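Local coordinates for protein KLLA0C04147p (Kluyveromyces lactis, PDB 5H2D) that binds ergosterol in its OSBP-related domain, the part of the longer protein described here, and probably transfers sterols between membranes, at residues G36-P41 with G365-A370; K119-L124 with P357-M362; V145-P150 with E379-V384. All coordinates share one frame; numbering follows the deposited sequence.

Contact 1: residues G36-P41 with G365-A370; sequences GKDDRP and GRYDEA. With SO4 (sulfate ion), chain D.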
loop_
_atom_site.group_PDB
_atom_site.type_symbol
_atom_site.label_atom_id
_atom_site.label_comp_id
_atom_site.label_asym_id
_atom_site.label_seq_id
_atom_site.Cartn_x
_atom_site.Cartn_y
_atom_site.Cartn_z
ATOM N N GLY A 36 -0.699 -11.015 -23.312
ATOM C CA GLY A 36 -0.541 -9.736 -23.988
ATOM C C GLY A 36 -1.716 -8.831 -23.698
ATOM O O GLY A 36 -1.581 -7.613 -23.525
ATOM N N LYS A 37 -2.885 -9.449 -23.685
ATOM C CA LYS A 37 -4.099 -8.930 -23.082
ATOM C C LYS A 37 -4.871 -10.157 -22.613
ATOM O O LYS A 37 -4.298 -11.241 -22.465
ATOM C CB LYS A 37 -4.879 -8.054 -24.079
ATOM C CG LYS A 37 -5.909 -7.138 -23.434
ATOM C CD LYS A 37 -5.222 -6.058 -22.613
ATOM C CE LYS A 37 -4.141 -5.374 -23.442
ATOM N NZ LYS A 37 -2.899 -5.119 -22.666
ATOM N N ASP A 38 -6.169 -10.014 -22.398
ATOM C CA ASP A 38 -6.975 -11.211 -22.230
ATOM C C ASP A 38 -8.439 -10.839 -22.347
ATOM O O ASP A 38 -8.817 -9.668 -22.281
ATOM C CB ASP A 38 -6.688 -11.928 -20.908
ATOM C CG ASP A 38 -6.807 -13.441 -21.040
ATOM O OD1 ASP A 38 -6.147 -14.014 -21.937
ATOM O OD2 ASP A 38 -7.577 -14.053 -20.272
ATOM N N ASP A 39 -9.255 -11.869 -22.538
ATOM C CA ASP A 39 -10.643 -11.693 -22.922
ATOM C C ASP A 39 -11.576 -12.310 -21.899
ATOM O O ASP A 39 -12.514 -13.026 -22.265
ATOM C CB ASP A 39 -10.900 -12.309 -24.298
ATOM C CG ASP A 39 -10.724 -11.312 -25.421
ATOM O OD1 ASP A 39 -11.749 -10.860 -25.974
ATOM O OD2 ASP A 39 -9.563 -10.976 -25.741
ATOM N N ARG A 40 -11.333 -12.054 -20.622
ATOM C CA ARG A 40 -12.375 -12.314 -19.649
ATOM C C ARG A 40 -13.616 -11.543 -20.090
ATOM O O ARG A 40 -13.505 -10.363 -20.448
ATOM C CB ARG A 40 -11.948 -11.885 -18.248
ATOM C CG ARG A 40 -10.793 -12.688 -17.655
ATOM C CD ARG A 40 -10.284 -11.996 -16.395
ATOM N NE ARG A 40 -9.865 -10.620 -16.682
ATOM C CZ ARG A 40 -9.839 -9.631 -15.788
ATOM N NH1 ARG A 40 -10.211 -9.850 -14.535
ATOM N NH2 ARG A 40 -9.445 -8.419 -16.148
ATOM N N PRO A 41 -14.787 -12.172 -20.122
ATOM C CA PRO A 41 -15.983 -11.451 -20.570
ATOM C C PRO A 41 -16.306 -10.291 -19.641
ATOM O O PRO A 41 -15.992 -10.308 -18.446
ATOM C CB PRO A 41 -17.078 -12.523 -20.537
ATOM C CG PRO A 41 -16.581 -13.539 -19.561
ATOM C CD PRO A 41 -15.086 -13.554 -19.718
ATOM N N GLY A 365 -3.524 -16.355 -17.239
ATOM C CA GLY A 365 -4.746 -16.572 -17.989
ATOM C C GLY A 365 -5.303 -17.975 -17.933
ATOM O O GLY A 365 -6.168 -18.320 -18.745
ATOM N N ARG A 366 -4.847 -18.794 -16.988
ATOM C CA ARG A 366 -5.307 -20.176 -16.857
ATOM C C ARG A 366 -6.326 -20.217 -15.727
ATOM O O ARG A 366 -6.028 -20.578 -14.590
ATOM C CB ARG A 366 -4.129 -21.110 -16.623
ATOM C CG ARG A 366 -3.217 -21.169 -17.828
ATOM C CD ARG A 366 -2.349 -22.399 -17.797
ATOM N NE ARG A 366 -1.566 -22.437 -16.577
ATOM C CZ ARG A 366 -0.437 -21.766 -16.403
ATOM N NH1 ARG A 366 0.046 -21.006 -17.382
ATOM N NH2 ARG A 366 0.214 -21.858 -15.251
ATOM N N TYR A 367 -7.553 -19.821 -16.059
ATOM C CA TYR A 367 -8.524 -19.526 -15.016
ATOM C C TYR A 367 -9.095 -20.787 -14.385
ATOM O O TYR A 367 -9.455 -20.764 -13.204
ATOM C CB TYR A 367 -9.632 -18.630 -15.571
ATOM C CG TYR A 367 -9.059 -17.372 -16.180
ATOM C CD1 TYR A 367 -8.144 -16.586 -15.472
ATOM C CD2 TYR A 367 -9.375 -16.995 -17.479
ATOM C CE1 TYR A 367 -7.595 -15.445 -16.037
ATOM C CE2 TYR A 367 -8.826 -15.845 -18.051
ATOM C CZ TYR A 367 -7.939 -15.078 -17.328
ATOM O OH TYR A 367 -7.388 -13.946 -17.897
ATOM N N ASP A 368 -9.182 -21.901 -15.125
ATOM C CA ASP A 368 -9.636 -23.124 -14.472
ATOM C C ASP A 368 -8.567 -23.680 -13.542
ATOM O O ASP A 368 -8.878 -24.168 -12.446
ATOM C CB ASP A 368 -10.033 -24.190 -15.490
ATOM C CG ASP A 368 -10.539 -25.448 -14.807
ATOM O OD1 ASP A 368 -11.503 -25.329 -14.024
ATOM O OD2 ASP A 368 -9.948 -26.531 -15.006
ATOM N N GLU A 369 -7.301 -23.629 -13.963
ATOM C CA GLU A 369 -6.228 -24.005 -13.052
ATOM C C GLU A 369 -6.254 -23.123 -11.812
ATOM O O GLU A 369 -6.066 -23.608 -10.691
ATOM C CB GLU A 369 -4.867 -23.923 -13.749
ATOM C CG GLU A 369 -4.713 -24.878 -14.928
ATOM C CD GLU A 369 -3.264 -25.286 -15.160
ATOM O OE1 GLU A 369 -3.027 -26.385 -15.717
ATOM O OE2 GLU A 369 -2.363 -24.513 -14.763
ATOM N N ALA A 370 -6.517 -21.829 -11.992
ATOM C CA ALA A 370 -6.580 -20.946 -10.830
ATOM C C ALA A 370 -7.686 -21.375 -9.874
ATOM O O ALA A 370 -7.479 -21.416 -8.659
ATOM C CB ALA A 370 -6.758 -19.492 -11.283
HETATM S S SO4 D . -7.251 -23.278 -17.995
HETATM O O1 SO4 D . -7.490 -24.697 -18.259
HETATM O O2 SO4 D . -6.268 -22.732 -18.936
HETATM O O3 SO4 D . -8.511 -22.533 -18.147
HETATM O O4 SO4 D . -6.750 -23.126 -16.635
HETATM O O HOH W 1 -6.672 -17.012 -20.958
#
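The phenol end of Y367 crosses the methylenes of R40 at about a right angle, Y367 OH 3.6 Å from R40 CG, while the D38 and Y367 side chains come at each other from opposite directions. The tyrosine sits in the first turn of helix 367-390, just after a Schellman motif that closes helix 357-363, and the contact ties the loop between helices 7-18 and 45-49 to that turn at the surface of the OSBP-related domain. G365 is the C-prime residue of the motif: its positive phi (79°) is easily adopted without a CB, and G365 N and R366 N turn back to M362 O and A361 O. Y367 OH donates to D38 OD2, a bond modelled at 2.4 Å, a doubtfully short length. The carboxylate oxygen lies at the ring edge, near its plane, with carboxylate and ring planes 66° apart. A tyrosine suits the place, long enough to span from helix to loop and still end in a donor. One face of its ring is covered by G365 O, 3.6 Å above the centre, and a water close to both G365 O and D38 OD2 probably bridges them. R40 contributes its methylenes, while its NH1 bonds V64 O. Amides of the first turn hold a sulfate, probably from the crystallisation liquor: E369 N donates to sulfate O4 at 2.8 Å, nearly straight at 169°.

Contact 2: residues K119-L124 with P357-M362; sequences KPFNPL and PDQRAM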
loop_
_atom_site.group_PDB
_atom_site.type_symbol
_atom_site.label_atom_id
_atom_site.label_comp_id
_atom_site.label_asym_id
_atom_site.label_seq_id
_atom_site.Cartn_x
_atom_site.Cartn_y
_atom_site.Cartn_z
ATOM N N LYS A 119 -11.476 -7.788 -7.353
ATOM C CA LYS A 119 -11.066 -8.253 -6.033
ATOM C C LYS A 119 -9.663 -8.843 -6.099
ATOM O O LYS A 119 -9.457 -9.842 -6.811
ATOM C CB LYS A 119 -12.059 -9.301 -5.540
ATOM C CG LYS A 119 -11.752 -9.940 -4.200
ATOM C CD LYS A 119 -12.830 -10.974 -3.893
ATOM C CE LYS A 119 -12.304 -12.150 -3.091
ATOM N NZ LYS A 119 -13.404 -13.140 -2.824
ATOM N N PRO A 120 -8.676 -8.286 -5.388
ATOM C CA PRO A 120 -7.369 -8.950 -5.273
ATOM C C PRO A 120 -7.498 -10.229 -4.465
ATOM O O PRO A 120 -8.486 -10.452 -3.761
ATOM C CB PRO A 120 -6.499 -7.938 -4.522
ATOM C CG PRO A 120 -7.262 -6.616 -4.583
ATOM C CD PRO A 120 -8.729 -7.045 -4.599
ATOM N N PHE A 121 -6.458 -11.060 -4.529
ATOM C CA PHE A 121 -6.487 -12.297 -3.759
ATOM C C PHE A 121 -6.501 -12.009 -2.262
ATOM O O PHE A 121 -5.796 -11.122 -1.761
ATOM C CB PHE A 121 -5.291 -13.189 -4.107
ATOM C CG PHE A 121 -5.537 -14.083 -5.283
ATOM C CD1 PHE A 121 -5.523 -13.565 -6.573
ATOM C CD2 PHE A 121 -5.779 -15.437 -5.103
ATOM C CE1 PHE A 121 -5.758 -14.394 -7.676
ATOM C CE2 PHE A 121 -6.017 -16.265 -6.201
ATOM C CZ PHE A 121 -6.013 -15.749 -7.478
ATOM N N ASN A 122 -7.306 -12.775 -1.544
ATOM C CA ASN A 122 -7.313 -12.757 -0.098
ATOM C C ASN A 122 -6.118 -13.590 0.364
ATOM O O ASN A 122 -6.090 -14.804 0.119
ATOM C CB ASN A 122 -8.652 -13.323 0.393
ATOM C CG ASN A 122 -8.860 -13.157 1.883
ATOM O OD1 ASN A 122 -8.178 -12.377 2.533
ATOM N ND2 ASN A 122 -9.823 -13.894 2.428
ATOM N N PRO A 123 -5.099 -12.991 0.988
ATOM C CA PRO A 123 -3.879 -13.750 1.288
ATOM C C PRO A 123 -4.161 -14.876 2.270
ATOM O O PRO A 123 -5.003 -14.750 3.164
ATOM C CB PRO A 123 -2.938 -12.701 1.889
ATOM C CG PRO A 123 -3.496 -11.371 1.434
ATOM C CD PRO A 123 -4.995 -11.591 1.442
ATOM N N LEU A 124 -3.460 -15.992 2.079
ATOM C CA LEU A 124 -3.574 -17.080 3.044
ATOM C C LEU A 124 -2.966 -16.656 4.374
ATOM O O LEU A 124 -2.072 -15.807 4.435
ATOM C CB LEU A 124 -2.877 -18.338 2.526
ATOM C CG LEU A 124 -3.371 -18.855 1.175
ATOM C CD1 LEU A 124 -2.594 -20.100 0.789
ATOM C CD2 LEU A 124 -4.862 -19.163 1.193
ATOM N N PRO A 357 0.134 -20.562 -6.183
ATOM C CA PRO A 357 -0.120 -21.189 -7.489
ATOM C C PRO A 357 -1.437 -20.814 -8.141
ATOM O O PRO A 357 -1.512 -20.800 -9.379
ATOM C CB PRO A 357 -0.074 -22.693 -7.164
ATOM C CG PRO A 357 -0.427 -22.794 -5.727
ATOM C CD PRO A 357 0.181 -21.549 -5.092
ATOM N N ASP A 358 -2.495 -20.562 -7.359
ATOM C CA ASP A 358 -3.737 -20.113 -7.987
ATOM C C ASP A 358 -3.575 -18.711 -8.557
ATOM O O ASP A 358 -4.012 -18.426 -9.682
ATOM C CB ASP A 358 -4.928 -20.185 -7.013
ATOM C CG ASP A 358 -4.656 -19.566 -5.650
ATOM O OD1 ASP A 358 -3.489 -19.309 -5.280
ATOM O OD2 ASP A 358 -5.655 -19.375 -4.919
ATOM N N GLN A 359 -2.929 -17.829 -7.802
ATOM C CA GLN A 359 -2.680 -16.485 -8.299
ATOM C C GLN A 359 -1.767 -16.505 -9.525
ATOM O O GLN A 359 -1.964 -15.720 -10.458
ATOM C CB GLN A 359 -2.085 -15.631 -7.180
ATOM C CG GLN A 359 -1.910 -14.185 -7.571
ATOM C CD GLN A 359 -1.409 -13.352 -6.424
ATOM O OE1 GLN A 359 -1.766 -13.577 -5.268
ATOM N NE2 GLN A 359 -0.567 -12.377 -6.738
ATOM N N ARG A 360 -0.758 -17.382 -9.538
ATOM C CA ARG A 360 0.117 -17.486 -10.706
ATOM C C ARG A 360 -0.660 -17.944 -11.934
ATOM O O ARG A 360 -0.490 -17.394 -13.030
ATOM C CB ARG A 360 1.269 -18.449 -10.424
ATOM C CG ARG A 360 2.163 -18.745 -11.641
ATOM C CD ARG A 360 2.958 -17.517 -12.092
ATOM N NE ARG A 360 3.671 -16.944 -10.959
ATOM C CZ ARG A 360 3.929 -15.649 -10.815
ATOM N NH1 ARG A 360 3.561 -14.787 -11.751
ATOM N NH2 ARG A 360 4.542 -15.219 -9.723
ATOM N N ALA A 361 -1.499 -18.969 -11.773
ATOM C CA ALA A 361 -2.316 -19.433 -12.889
ATOM C C ALA A 361 -3.185 -18.311 -13.428
ATOM O O ALA A 361 -3.288 -18.122 -14.648
ATOM C CB ALA A 361 -3.179 -20.617 -12.461
ATOM N N MET A 362 -3.816 -17.544 -12.536
ATOM C CA MET A 362 -4.698 -16.484 -13.005
ATOM C C MET A 362 -3.911 -15.436 -13.776
ATOM O O MET A 362 -4.364 -14.954 -14.823
ATOM C CB MET A 362 -5.439 -15.832 -11.843
ATOM C CG MET A 362 -6.433 -14.801 -12.341
ATOM S SD MET A 362 -7.244 -13.911 -11.002
ATOM C CE MET A 362 -8.308 -15.190 -10.345
#
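The short strand 119-121 runs past helix 357-362 at an angle of 129° between their directions, with axes 10.4 Å apart at closest approach and F121 facing Q359 across a CA-to-CA distance of 7.3 Å. F121 fills this separation with its ring and carries the whole contact from the strand's side. Q359 covers one face: its CB stands 3.8 Å from the ring centroid and only 8° off the ring normal, a clear CH-pi contact. The glutamine chain then runs on extended beside the phenylalanine, bringing OE1 within 3.7 Å of F121 CB. Its amide nitrogen is engaged by Q74 OE1, so a polar residue is tolerated in this buried place while its methylenes serve as an apolar lid. The strand lies within the OSBP-related domain, beside strand 67-68, with K119 backbone-bonded to F66 and E68. K119 lines the ergosterol pocket and P120 touches the sterol, while the F121 side chain lies about 10 Å from it and packs on the helix. At the ring edge M362 makes a Met-aromatic contact, its SD 3.7 Å from F121 CE1. M362 CG is anti to the backbone N (chi1 -176°) and the chain bends only at chi3, which brings SD and CE to the ring at CE1 and CZ. D358 OD2 approaches another part of the rim, 3.4 Å from F121 CE2, where the weakly positive ring hydrogens probably suit a carboxylate. D358 OD1 forms a salt bridge with R356 NE, and R356 NH1 in turn bonds N122 O next to the phenylalanine.

Contact 3: residues V145-P150 with E379-V384; sequences VSHHPP and ERQRSV. With SO4 (sulfate ion), chain F; SO4 (sulfate ion), chain E.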
loop_
_atom_site.group_PDB
_atom_site.type_symbol
_atom_site.label_atom_id
_atom_site.label_comp_id
_atom_site.label_asym_id
_atom_site.label_seq_id
_atom_site.Cartn_x
_atom_site.Cartn_y
_atom_site.Cartn_z
ATOM N N VAL A 145 -1.203 -11.631 8.923
ATOM C CA VAL A 145 -1.203 -11.993 10.345
ATOM C C VAL A 145 -2.552 -12.496 10.844
ATOM O O VAL A 145 -2.615 -13.094 11.935
ATOM C CB VAL A 145 -0.720 -10.795 11.190
ATOM C CG1 VAL A 145 0.737 -10.497 10.878
ATOM C CG2 VAL A 145 -1.572 -9.561 10.930
ATOM N N SER A 146 -3.634 -12.300 10.077
ATOM C CA SER A 146 -4.958 -12.791 10.433
ATOM C C SER A 146 -5.732 -13.098 9.156
ATOM O O SER A 146 -5.534 -12.447 8.119
ATOM C CB SER A 146 -5.732 -11.766 11.285
ATOM O OG SER A 146 -7.006 -12.267 11.696
ATOM N N HIS A 147 -6.590 -14.113 9.232
ATOM C CA HIS A 147 -7.501 -14.472 8.150
ATOM C C HIS A 147 -8.951 -14.167 8.487
ATOM O O HIS A 147 -9.699 -13.711 7.619
ATOM C CB HIS A 147 -7.333 -15.961 7.806
ATOM C CG HIS A 147 -8.300 -16.475 6.778
ATOM N ND1 HIS A 147 -8.379 -15.967 5.495
ATOM C CD2 HIS A 147 -9.217 -17.470 6.839
ATOM C CE1 HIS A 147 -9.311 -16.620 4.820
ATOM N NE2 HIS A 147 -9.832 -17.540 5.614
ATOM N N HIS A 148 -9.352 -14.377 9.741
ATOM C CA HIS A 148 -10.664 -13.954 10.224
ATOM C C HIS A 148 -10.481 -12.974 11.377
ATOM O O HIS A 148 -10.283 -13.392 12.509
ATOM C CB HIS A 148 -11.495 -15.158 10.697
ATOM C CG HIS A 148 -11.861 -16.116 9.606
ATOM N ND1 HIS A 148 -12.507 -15.719 8.457
ATOM C CD2 HIS A 148 -11.679 -17.454 9.496
ATOM C CE1 HIS A 148 -12.706 -16.771 7.682
ATOM N NE2 HIS A 148 -12.215 -17.836 8.290
ATOM N N PRO A 149 -10.505 -11.664 11.101
ATOM C CA PRO A 149 -10.662 -11.020 9.798
ATOM C C PRO A 149 -9.331 -10.946 9.078
ATOM O O PRO A 149 -8.297 -11.198 9.689
ATOM C CB PRO A 149 -11.162 -9.628 10.165
ATOM C CG PRO A 149 -10.486 -9.352 11.463
ATOM C CD PRO A 149 -10.390 -10.672 12.185
ATOM N N PRO A 150 -9.361 -10.620 7.790
ATOM C CA PRO A 150 -8.108 -10.495 7.029
ATOM C C PRO A 150 -7.329 -9.261 7.467
ATOM O O PRO A 150 -7.830 -8.131 7.402
ATOM C CB PRO A 150 -8.584 -10.391 5.575
ATOM C CG PRO A 150 -9.998 -9.826 5.678
ATOM C CD PRO A 150 -10.561 -10.433 6.953
ATOM N N GLU A 379 -8.932 -25.115 1.060
ATOM C CA GLU A 379 -9.339 -26.257 1.879
ATOM C C GLU A 379 -8.272 -26.598 2.907
ATOM O O GLU A 379 -8.582 -26.856 4.079
ATOM C CB GLU A 379 -9.641 -27.468 0.988
ATOM C CG GLU A 379 -9.536 -28.821 1.692
ATOM C CD GLU A 379 -8.121 -29.412 1.640
ATOM O OE1 GLU A 379 -7.314 -29.005 0.761
ATOM O OE2 GLU A 379 -7.810 -30.285 2.484
ATOM N N ARG A 380 -7.004 -26.591 2.496
ATOM C CA ARG A 380 -5.938 -26.913 3.439
ATOM C C ARG A 380 -5.884 -25.900 4.570
ATOM O O ARG A 380 -5.703 -26.269 5.736
ATOM C CB ARG A 380 -4.588 -26.992 2.729
ATOM C CG ARG A 380 -3.454 -27.334 3.681
ATOM C CD ARG A 380 -2.393 -28.169 3.003
ATOM N NE ARG A 380 -1.461 -27.350 2.245
ATOM C CZ ARG A 380 -0.147 -27.331 2.444
ATOM N NH1 ARG A 380 0.406 -28.100 3.373
ATOM N NH2 ARG A 380 0.616 -26.549 1.702
ATOM N N GLN A 381 -6.046 -24.614 4.244
ATOM C CA GLN A 381 -6.080 -23.576 5.267
ATOM C C GLN A 381 -7.178 -23.846 6.284
ATOM O O GLN A 381 -6.958 -23.752 7.498
ATOM C CB GLN A 381 -6.281 -22.213 4.603
ATOM C CG GLN A 381 -6.545 -21.073 5.564
ATOM C CD GLN A 381 -6.328 -19.743 4.898
ATOM O OE1 GLN A 381 -5.240 -19.172 4.987
ATOM N NE2 GLN A 381 -7.342 -19.258 4.180
ATOM N N ARG A 382 -8.378 -24.186 5.805
ATOM C CA ARG A 382 -9.481 -24.449 6.722
ATOM C C ARG A 382 -9.193 -25.672 7.581
ATOM O O ARG A 382 -9.483 -25.679 8.784
ATOM C CB ARG A 382 -10.785 -24.626 5.939
ATOM C CG ARG A 382 -11.957 -25.094 6.796
ATOM C CD ARG A 382 -13.199 -25.358 5.956
ATOM N NE ARG A 382 -14.287 -25.914 6.762
ATOM C CZ ARG A 382 -14.365 -27.187 7.145
ATOM N NH1 ARG A 382 -13.414 -28.049 6.806
ATOM N NH2 ARG A 382 -15.391 -27.602 7.876
ATOM N N SER A 383 -8.610 -26.717 6.987
ATOM C CA SER A 383 -8.368 -27.933 7.761
ATOM C C SER A 383 -7.304 -27.699 8.827
ATOM O O SER A 383 -7.410 -28.225 9.941
ATOM C CB SER A 383 -7.973 -29.087 6.841
ATOM O OG SER A 383 -6.698 -28.884 6.267
ATOM N N VAL A 384 -6.284 -26.899 8.511
ATOM C CA VAL A 384 -5.257 -26.574 9.500
ATOM C C VAL A 384 -5.854 -25.766 10.648
ATOM O O VAL A 384 -5.514 -25.982 11.818
ATOM C CB VAL A 384 -4.083 -25.840 8.824
ATOM C CG1 VAL A 384 -3.131 -25.290 9.861
ATOM C CG2 VAL A 384 -3.347 -26.788 7.883
HETATM S S SO4 F . -12.606 -20.133 5.857
HETATM O O1 SO4 F . -12.837 -21.300 5.008
HETATM O O2 SO4 F . -11.343 -19.501 5.504
HETATM O O3 SO4 F . -13.668 -19.155 5.620
HETATM O O4 SO4 F . -12.604 -20.542 7.263
HETATM S S SO4 E . -16.253 -24.804 10.191
HETATM O O1 SO4 E . -16.005 -26.204 9.844
HETATM O O2 SO4 E . -15.272 -23.955 9.520
HETATM O O3 SO4 E . -17.598 -24.417 9.768
HETATM O O4 SO4 E . -16.136 -24.634 11.637
#
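H147 and Q381 are the sole touching pair, meeting closely with the amide nitrogen of Q381 over one face of the imidazole and the amide tilted. Q381 NE2 stands 3.3 Å above the ring plane, displaced toward the rim, and the amide and ring planes are 38° apart; the angle at H147 NE2 is too poor for a hydrogen bond. H147 reaches the helix because its CG is anti to the backbone N (chi1 175°), and the extended chain of Q381 covers the remaining distance. The outer side is looser, made up of the exposed H148 and a sulfate, probably from the crystallisation liquor. H147 NE2 donates to sulfate O2 from the ring edge in a bond modelled as very short, and H148 NE2 donates to sulfate O4 at 2.9 Å and 170°. These histidines belong to the SHHPP part of the family signature, and in relatives they bind a phosphate of a phosphoinositide, a role the sulfate is consistent with here. Were H147 replaced by an alanine, the sulfate would probably lose one donor and Q381 NE2 the ring face it rests on. S146 OG donates to P149 O at 2.6 Å, bracing the turn, whose H148-P149 peptide is cis. The turn joins strands 138-146 and 151-157, with a classic beta bulge at V145 and S146 opposite I151; H147 rests on N122 and L125, and Q381 OE1 accepts from L125 N, fastening helix 367-390 to the loop after strand 119-121.

From the N terminus, the first segment met is the loop leading into helix 45-49: contact 1 closes a span of 323 residues between it and the start of helix 367-390. Contact 2 lies wholly within that span, joining strand 119-121 to helix 357-363, and adjoins contact 1 at the turn between the two helices. Contact 3 begins inside the span of contact 2, at the turn after strand 138-146, but ends farther along helix 367-390, so it crosses both others. The two consecutive helices thus gather an N-terminal loop, a pocket-side strand and a strand turn. Contacts 2 and 3 touch where L124 meets Q381, whereas contacts 1 and 3 stay about 11 Å apart between nearest atoms.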